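Local coordinates for uncharacterized peroxidase-related protein (Silicibacter sp., PDB 2PFX), which is of unknown function but is probably a peroxidase-related oxidoreductase of the AhpD-like carboxymuconolactone decarboxylase family, at residues 25-30 and 40-45; 34-39 and 184-189; 123-128 and 146-151. All blocks are in the same frame, centred on the assembly; numbering follows the deposited sequence.

Contact 1: residues 25-30 and 40-45; sequences KYFEIC and VLKAYA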
# COMPACT_ATOMS: atom_id res chain seq x y z
N LYS A 25 22.55 -0.56 -40.53
CA LYS A 25 22.72 -1.98 -40.85
C LYS A 25 22.00 -2.87 -39.84
O LYS A 25 21.31 -3.84 -40.16
CB LYS A 25 24.20 -2.34 -40.86
CG LYS A 25 24.90 -2.19 -42.20
CD LYS A 25 26.41 -2.32 -42.07
CE LYS A 25 26.76 -3.76 -41.70
NZ LYS A 25 28.23 -3.96 -41.68
N TYR A 26 22.16 -2.53 -38.57
CA TYR A 26 21.58 -3.31 -37.48
C TYR A 26 20.07 -3.28 -37.61
O TYR A 26 19.32 -4.24 -37.48
CB TYR A 26 22.03 -2.77 -36.13
CG TYR A 26 21.40 -3.48 -34.95
CD1 TYR A 26 21.67 -4.82 -34.68
CD2 TYR A 26 20.53 -2.80 -34.10
CE1 TYR A 26 21.09 -5.47 -33.61
CE2 TYR A 26 19.95 -3.44 -33.03
CZ TYR A 26 20.23 -4.77 -32.79
OH TYR A 26 19.64 -5.39 -31.71
N PHE A 27 19.57 -2.09 -37.90
CA PHE A 27 18.13 -1.95 -38.04
C PHE A 27 17.61 -2.69 -39.25
O PHE A 27 16.47 -3.16 -39.23
CB PHE A 27 17.80 -0.46 -38.09
CG PHE A 27 17.79 0.21 -36.72
CD1 PHE A 27 18.18 -0.41 -35.55
CD2 PHE A 27 17.37 1.54 -36.65
CE1 PHE A 27 18.15 0.22 -34.33
CE2 PHE A 27 17.32 2.18 -35.43
CZ PHE A 27 17.70 1.52 -34.29
N GLU A 28 18.42 -2.80 -40.30
CA GLU A 28 17.95 -3.61 -41.43
C GLU A 28 17.77 -5.06 -41.01
O GLU A 28 16.86 -5.79 -41.40
CB GLU A 28 18.95 -3.47 -42.57
CG GLU A 28 18.81 -2.13 -43.28
CD GLU A 28 20.07 -1.63 -43.94
OE1 GLU A 28 21.09 -2.33 -43.94
OE2 GLU A 28 19.98 -0.50 -44.46
N ILE A 29 18.71 -5.47 -40.16
CA ILE A 29 18.67 -6.85 -39.69
C ILE A 29 17.45 -7.09 -38.82
O ILE A 29 16.72 -8.09 -38.94
CB ILE A 29 20.00 -7.14 -38.96
CG1 ILE A 29 21.24 -7.18 -39.83
CG2 ILE A 29 19.85 -8.45 -38.20
CD1 ILE A 29 21.61 -8.38 -40.66
N CYS A 30 17.13 -6.19 -37.89
CA CYS A 30 15.95 -6.32 -37.04
C CYS A 30 14.68 -6.45 -37.86
O CYS A 30 13.79 -7.26 -37.66
CB CYS A 30 15.81 -5.11 -36.10
SG CYS A 30 17.10 -4.83 -34.88
N VAL A 40 11.88 0.46 -28.66
CA VAL A 40 12.89 0.59 -27.62
C VAL A 40 14.29 0.73 -28.22
O VAL A 40 15.15 1.44 -27.70
CB VAL A 40 12.85 -0.62 -26.67
CG1 VAL A 40 13.18 -1.91 -27.39
CG2 VAL A 40 13.80 -0.40 -25.50
N LEU A 41 14.52 0.05 -29.35
CA LEU A 41 15.84 0.18 -29.95
C LEU A 41 16.03 1.57 -30.56
O LEU A 41 17.11 2.13 -30.44
CB LEU A 41 16.06 -0.89 -31.01
CG LEU A 41 16.00 -2.32 -30.51
CD1 LEU A 41 16.12 -3.26 -31.70
CD2 LEU A 41 17.04 -2.56 -29.43
N LYS A 42 14.99 2.11 -31.18
CA LYS A 42 15.10 3.48 -31.70
C LYS A 42 15.35 4.45 -30.57
O LYS A 42 16.01 5.48 -30.76
CB LYS A 42 13.85 3.85 -32.49
CG LYS A 42 13.51 2.89 -33.63
CD LYS A 42 12.24 3.29 -34.37
CE LYS A 42 12.24 2.69 -35.77
NZ LYS A 42 10.85 2.62 -36.31
N ALA A 43 14.85 4.12 -29.39
CA ALA A 43 15.01 5.00 -28.24
C ALA A 43 16.47 5.10 -27.82
O ALA A 43 16.94 6.19 -27.49
CB ALA A 43 14.12 4.55 -27.08
N TYR A 44 17.17 3.97 -27.85
CA TYR A 44 18.56 3.94 -27.45
C TYR A 44 19.51 4.32 -28.57
O TYR A 44 20.69 4.61 -28.31
CB TYR A 44 18.96 2.54 -26.93
CG TYR A 44 18.49 2.32 -25.51
CD1 TYR A 44 17.23 1.80 -25.27
CD2 TYR A 44 19.29 2.64 -24.43
CE1 TYR A 44 16.80 1.60 -23.97
CE2 TYR A 44 18.88 2.44 -23.13
CZ TYR A 44 17.63 1.92 -22.92
OH TYR A 44 17.19 1.71 -21.64
N ALA A 45 18.97 4.32 -29.78
CA ALA A 45 19.79 4.52 -30.98
C ALA A 45 20.38 5.91 -31.15
O ALA A 45 21.18 6.12 -32.08
CB ALA A 45 18.97 4.13 -32.21
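L41 reaches from helix 39-44 toward Y26, F27 and C30 on helix 21-34, and its CB and CD1 carry much of this apolar contact. Its CG lies anti to the carbonyl carbon, and chi2 of 175° extends CD1 away from the backbone. L41 CD1 comes to rest 3.7 Å from C30 SG. L41 CD1 is also 4.1 Å from Y26 CE2, where the L41 and Y26 side chains cross at about a right angle. C30 SG also sits over one face of the Y26 ring, 3.6 Å above its plane and offset toward the rim, so that sulfur, phenol ring and leucine methyl form a single cluster. Nearer the backbone, L41 CB lies 4.1 Å from F27 CE1, as the two side chains slide past each other in opposite directions. L41 O approaches the F27 ring at its edge, 3.9 Å from CZ. K42 comes next and meets F27 more loosely: its CG is 4.3 Å from F27 CE2. At the end of the segment, A45 CB makes the closest approach to the phenylalanine, 3.6 Å from F27 CZ. The tip of F27 is thereby lodged among L41, K42 and A45, and no hydrogen bond crosses between the segments.

The two short helical segments run antiparallel at 175°, with axes 12.0 Å apart, a wide spacing bridged by the long F27 and L41 side chains. Helix 48-63 closes one side of this helical hairpin, with L51 and T55 against L41 and T55 also against Y26, while the loop residue M15 packs on K42 and A45. Beyond the hairpin, Y44 meets W159 of a second subunit edge-to-face, which places helix 39-44 beside a subunit interface.

Contact 2: residues 34-39 and 184-189; sequences LGMVPN and AEYHGQ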
# COMPACT_ATOMS: atom_id res chain seq x y z
N LEU A 34 12.44 -9.52 -37.37
CA LEU A 34 11.30 -9.13 -36.56
C LEU A 34 10.10 -8.58 -37.32
O LEU A 34 8.98 -8.48 -36.79
CB LEU A 34 11.74 -8.04 -35.55
CG LEU A 34 12.95 -8.39 -34.69
CD1 LEU A 34 13.16 -7.35 -33.60
CD2 LEU A 34 12.80 -9.78 -34.10
N GLY A 35 10.30 -8.18 -38.57
CA GLY A 35 9.24 -7.55 -39.32
C GLY A 35 9.09 -6.08 -39.01
O GLY A 35 8.27 -5.37 -39.59
N MSE A 36 9.90 -5.60 -38.08
CA MSE A 36 9.81 -4.23 -37.61
C MSE A 36 11.13 -3.84 -36.96
O MSE A 36 11.95 -4.73 -36.71
CB MSE A 36 8.69 -4.10 -36.55
CG MSE A 36 9.02 -4.85 -35.27
SE MSE A 36 7.74 -4.77 -33.84
CE MSE A 36 6.33 -5.58 -34.81
N VAL A 37 11.26 -2.55 -36.67
CA VAL A 37 12.29 -2.10 -35.74
C VAL A 37 11.65 -1.70 -34.42
O VAL A 37 10.96 -0.66 -34.36
CB VAL A 37 13.10 -0.92 -36.32
CG1 VAL A 37 14.19 -0.50 -35.34
CG2 VAL A 37 13.72 -1.35 -37.64
N PRO A 38 11.82 -2.52 -33.39
CA PRO A 38 11.22 -2.21 -32.10
C PRO A 38 11.62 -0.83 -31.61
O PRO A 38 12.77 -0.41 -31.62
CB PRO A 38 11.76 -3.31 -31.17
CG PRO A 38 11.95 -4.46 -32.11
CD PRO A 38 12.52 -3.82 -33.36
N ASN A 39 10.60 -0.11 -31.14
CA ASN A 39 10.82 1.27 -30.73
C ASN A 39 11.76 1.44 -29.56
O ASN A 39 12.41 2.48 -29.43
CB ASN A 39 9.46 1.92 -30.39
CG ASN A 39 8.74 2.42 -31.63
OD1 ASN A 39 9.34 2.54 -32.71
ND2 ASN A 39 7.46 2.75 -31.51
N ALA A 184 2.95 -0.24 -33.43
CA ALA A 184 1.53 -0.55 -33.62
C ALA A 184 1.32 -1.98 -34.09
O ALA A 184 0.25 -2.54 -33.83
CB ALA A 184 0.93 0.46 -34.58
N GLU A 185 2.32 -2.55 -34.75
CA GLU A 185 2.17 -3.87 -35.33
C GLU A 185 1.95 -4.94 -34.29
O GLU A 185 1.31 -5.95 -34.59
CB GLU A 185 3.41 -4.27 -36.15
CG GLU A 185 3.57 -3.42 -37.41
CD GLU A 185 4.62 -2.34 -37.22
OE1 GLU A 185 4.46 -1.54 -36.27
OE2 GLU A 185 5.60 -2.29 -37.99
N TYR A 186 2.48 -4.74 -33.09
CA TYR A 186 2.37 -5.80 -32.09
C TYR A 186 0.95 -6.23 -31.75
O TYR A 186 0.68 -7.40 -31.46
CB TYR A 186 3.01 -5.30 -30.80
CG TYR A 186 4.51 -5.38 -30.70
CD1 TYR A 186 5.23 -6.55 -30.91
CD2 TYR A 186 5.26 -4.24 -30.38
CE1 TYR A 186 6.61 -6.60 -30.81
CE2 TYR A 186 6.63 -4.29 -30.27
CZ TYR A 186 7.32 -5.46 -30.49
OH TYR A 186 8.70 -5.44 -30.38
N HIS A 187 0.03 -5.27 -31.73
CA HIS A 187 -1.27 -5.47 -31.11
C HIS A 187 -2.03 -6.60 -31.78
O HIS A 187 -2.69 -7.38 -31.11
CB HIS A 187 -2.10 -4.18 -31.17
CG HIS A 187 -1.53 -3.07 -30.36
ND1 HIS A 187 -1.60 -3.04 -28.99
CD2 HIS A 187 -0.86 -1.95 -30.73
CE1 HIS A 187 -1.02 -1.94 -28.55
NE2 HIS A 187 -0.55 -1.26 -29.57
N GLY A 188 -1.94 -6.66 -33.10
CA GLY A 188 -2.74 -7.60 -33.85
C GLY A 188 -2.11 -8.94 -34.14
O GLY A 188 -2.72 -9.78 -34.80
N GLN A 189 -0.89 -9.13 -33.66
CA GLN A 189 -0.08 -10.30 -33.95
C GLN A 189 -0.44 -11.49 -33.08
O GLN A 189 -0.68 -11.33 -31.89
CB GLN A 189 1.40 -9.96 -33.73
CG GLN A 189 1.97 -9.06 -34.80
CD GLN A 189 3.44 -8.76 -34.63
OE1 GLN A 189 4.04 -8.83 -33.56
NE2 GLN A 189 4.08 -8.38 -35.74
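Selenomethionine M36 lays its tip over one face of the Y186 ring, the two side chains crossing at about a right angle. SE stands 3.8 Å from the ring centroid, 24° off the normal. M36 SE is offset toward the hydroxyl end, with Y186 CZ its nearest ring atom at 3.4 Å. CE lies over the same ring in a CH-pi contact, 4.2 Å from the centroid. The torsions account for this placement: chi1 of 67° sets CG between the backbone N and the carbonyl carbon, and chi3 of 61° bends CE out of the line of the chain.

On its side away from the ring, M36 CE packs 3.5 Å from E185 CB, the M36 and E185 side chains sliding past each other in opposite directions. Q189 instead meets M36 tip to tip, its NE2 3.7 Å from M36 CE. At the far end of the tyrosine, P38 crosses the Y186 side chain at about a right angle, and P38 CG is 3.8 Å from Y186 OH. Y186 also touches V91 and A92 of helix 87-101, while N183 bonds to the backbone of V37 and N39, joining the same C-terminal region to the loop between helices 21-34 and 39-44.

No hydrogen bond links the two segments themselves. Their main interaction is a Met-aromatic contact, here with selenium in place of sulfur, and the polar E185 and Q189 meet M36 by van der Waals contact; cohesion across this junction therefore probably rests on dispersion and shape, with a polarisable atom set against an aromatic face.

Contact 3: residues 123-128 and 146-151; sequences QRVMLD and EVLRSH. With ACT (acetate ion), chain C.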
# COMPACT_ATOMS: atom_id res chain seq x y z
N GLN A 123 6.21 -23.55 -13.34
CA GLN A 123 6.08 -22.23 -13.94
C GLN A 123 5.38 -21.31 -12.98
O GLN A 123 5.70 -20.13 -12.92
CB GLN A 123 5.33 -22.32 -15.28
CG GLN A 123 6.20 -23.00 -16.32
CD GLN A 123 5.65 -23.01 -17.72
OE1 GLN A 123 4.44 -22.92 -17.94
NE2 GLN A 123 6.60 -23.16 -18.66
N ARG A 124 4.42 -21.86 -12.22
CA ARG A 124 3.71 -20.94 -11.32
C ARG A 124 4.64 -20.43 -10.25
O ARG A 124 4.59 -19.24 -9.91
CB ARG A 124 2.51 -21.67 -10.70
CG ARG A 124 1.79 -20.82 -9.68
CD ARG A 124 1.37 -19.42 -10.20
NE ARG A 124 0.67 -18.81 -9.04
CZ ARG A 124 -0.65 -18.75 -8.89
NH1 ARG A 124 -1.53 -19.23 -9.75
NH2 ARG A 124 -1.10 -18.19 -7.77
N VAL A 125 5.51 -21.24 -9.64
CA VAL A 125 6.35 -20.69 -8.57
C VAL A 125 7.41 -19.75 -9.13
O VAL A 125 7.82 -18.79 -8.48
CB VAL A 125 6.97 -21.78 -7.70
CG1 VAL A 125 5.82 -22.62 -7.11
CG2 VAL A 125 7.96 -22.67 -8.43
N MSE A 126 7.84 -20.01 -10.36
CA MSE A 126 8.73 -19.10 -11.07
C MSE A 126 8.11 -17.70 -11.14
O MSE A 126 8.73 -16.69 -10.81
CB MSE A 126 9.01 -19.68 -12.44
CG MSE A 126 9.93 -18.82 -13.30
SE MSE A 126 10.01 -19.48 -15.10
CE MSE A 126 8.25 -18.93 -15.58
N LEU A 127 6.86 -17.65 -11.56
CA LEU A 127 6.16 -16.36 -11.63
C LEU A 127 5.83 -15.75 -10.27
O LEU A 127 5.86 -14.52 -10.12
CB LEU A 127 4.89 -16.49 -12.47
CG LEU A 127 5.12 -16.92 -13.92
CD1 LEU A 127 3.81 -17.08 -14.67
CD2 LEU A 127 6.03 -15.95 -14.67
N ASP A 128 5.51 -16.54 -9.27
CA ASP A 128 5.27 -16.02 -7.93
C ASP A 128 6.51 -15.35 -7.34
O ASP A 128 6.43 -14.32 -6.66
CB ASP A 128 4.85 -17.17 -7.02
CG ASP A 128 3.44 -17.70 -7.20
OD1 ASP A 128 2.62 -17.06 -7.88
OD2 ASP A 128 3.20 -18.79 -6.63
N GLU A 146 14.11 -21.82 -1.71
CA GLU A 146 13.97 -23.28 -1.63
C GLU A 146 12.70 -23.74 -2.32
O GLU A 146 12.63 -24.87 -2.84
CB GLU A 146 13.98 -23.74 -0.17
CG GLU A 146 14.10 -25.26 -0.02
CD GLU A 146 15.35 -25.83 -0.65
OE1 GLU A 146 16.46 -25.24 -0.52
OE2 GLU A 146 15.23 -26.90 -1.29
N VAL A 147 11.69 -22.87 -2.34
CA VAL A 147 10.47 -23.24 -3.08
C VAL A 147 10.82 -23.50 -4.54
O VAL A 147 10.37 -24.45 -5.18
CB VAL A 147 9.37 -22.19 -2.98
CG1 VAL A 147 8.26 -22.46 -3.97
CG2 VAL A 147 8.83 -22.16 -1.55
N LEU A 148 11.64 -22.63 -5.10
CA LEU A 148 12.08 -22.82 -6.48
C LEU A 148 12.84 -24.12 -6.67
O LEU A 148 12.64 -24.84 -7.65
CB LEU A 148 12.95 -21.64 -6.94
CG LEU A 148 12.24 -20.28 -6.87
CD1 LEU A 148 13.24 -19.19 -7.23
CD2 LEU A 148 11.02 -20.26 -7.77
N ARG A 149 13.76 -24.41 -5.73
CA ARG A 149 14.48 -25.67 -5.84
C ARG A 149 13.56 -26.89 -5.69
O ARG A 149 13.82 -27.92 -6.32
CB ARG A 149 15.57 -25.78 -4.77
CG ARG A 149 16.62 -24.68 -4.90
CD ARG A 149 17.86 -24.91 -4.06
NE ARG A 149 17.71 -24.42 -2.70
CZ ARG A 149 18.12 -23.31 -2.13
NH1 ARG A 149 18.79 -22.39 -2.80
NH2 ARG A 149 17.81 -23.16 -0.85
N SER A 150 12.50 -26.74 -4.91
CA SER A 150 11.52 -27.78 -4.70
C SER A 150 10.71 -28.12 -5.94
O SER A 150 9.99 -29.11 -6.08
CB SER A 150 10.59 -27.31 -3.57
OG SER A 150 10.20 -28.49 -2.90
N HIS A 151 10.82 -27.25 -6.95
CA HIS A 151 10.17 -27.52 -8.21
C HIS A 151 11.14 -27.60 -9.39
O HIS A 151 10.69 -27.47 -10.52
CB HIS A 151 9.10 -26.47 -8.50
CG HIS A 151 8.00 -26.55 -7.49
ND1 HIS A 151 6.98 -27.48 -7.60
CD2 HIS A 151 7.77 -25.85 -6.37
CE1 HIS A 151 6.17 -27.31 -6.57
NE2 HIS A 151 6.62 -26.32 -5.80
C ACT C . 8.27 -30.09 -9.97
O ACT C . 7.29 -29.37 -9.84
OXT ACT C . 8.89 -30.49 -9.00
CH3 ACT C . 8.73 -30.47 -11.33
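Beside the V125–L148 packing of the two helices, D128 OD1 is held by two groups, R124 NE and the hydroxyl of Y114. R124 NE reaches D128 OD1 at 2.9 Å on the syn side, tilted 26° out of the carboxylate plane, in a salt bridge that ties together successive turns of helix 121-136.

Between the helices the contact is apolar and centres on V125. Its CG1 meets V147 CG1 at 4.0 Å. On the neighbouring branch, V125 CG2 is 4.0 Å from L148 CD2, a methyl carbon that also approaches V125 O to 3.6 Å. H151 crosses V125 at about a right angle, with its CD2 3.8 Å from V125 CG2. At its edge the imidazole gives a nearly straight ND1 hydrogen bond, 2.9 Å and 161°, to O of an acetate ion that probably came from the crystallisation liquor. An alanine at H151 would probably leave that acetate oxygen without its N-H partner and open a gap beside both V125 methyls.

The helical segments pack antiparallel, at 163° with axes 9.5 Å apart. Behind them, L148 rests on I158 of helix 155-178, and M126 on I161 of that helix and I76 of helix 70-84. R124 NH2 forms a salt bridge to E141 of a fourth subunit, extending this helix pair into the hexameric assembly.

How the contacts relate
Contacts 1 and 2 are neighbours, their centres 13 Å apart, and they touch where K42 and F27 pack on V37. They share one part of the fold: contact 1 pairs helices 21-34 and 39-44, and contact 2 fixes the loop between them to the C-terminal tail. Contact 3 lies across the chain's centre, about 35 Å from contact 1 between centres, and pairs two other antiparallel helices. Contact 1 is buried, with aromatic and aliphatic packing; contacts 2 and 3 are partly buried. Contact 2 depends on a selenium-aromatic approach, whereas contact 3 joins its helices by valine, leucine and histidine packing, with salt bridges within each helix and an acetate at its edge.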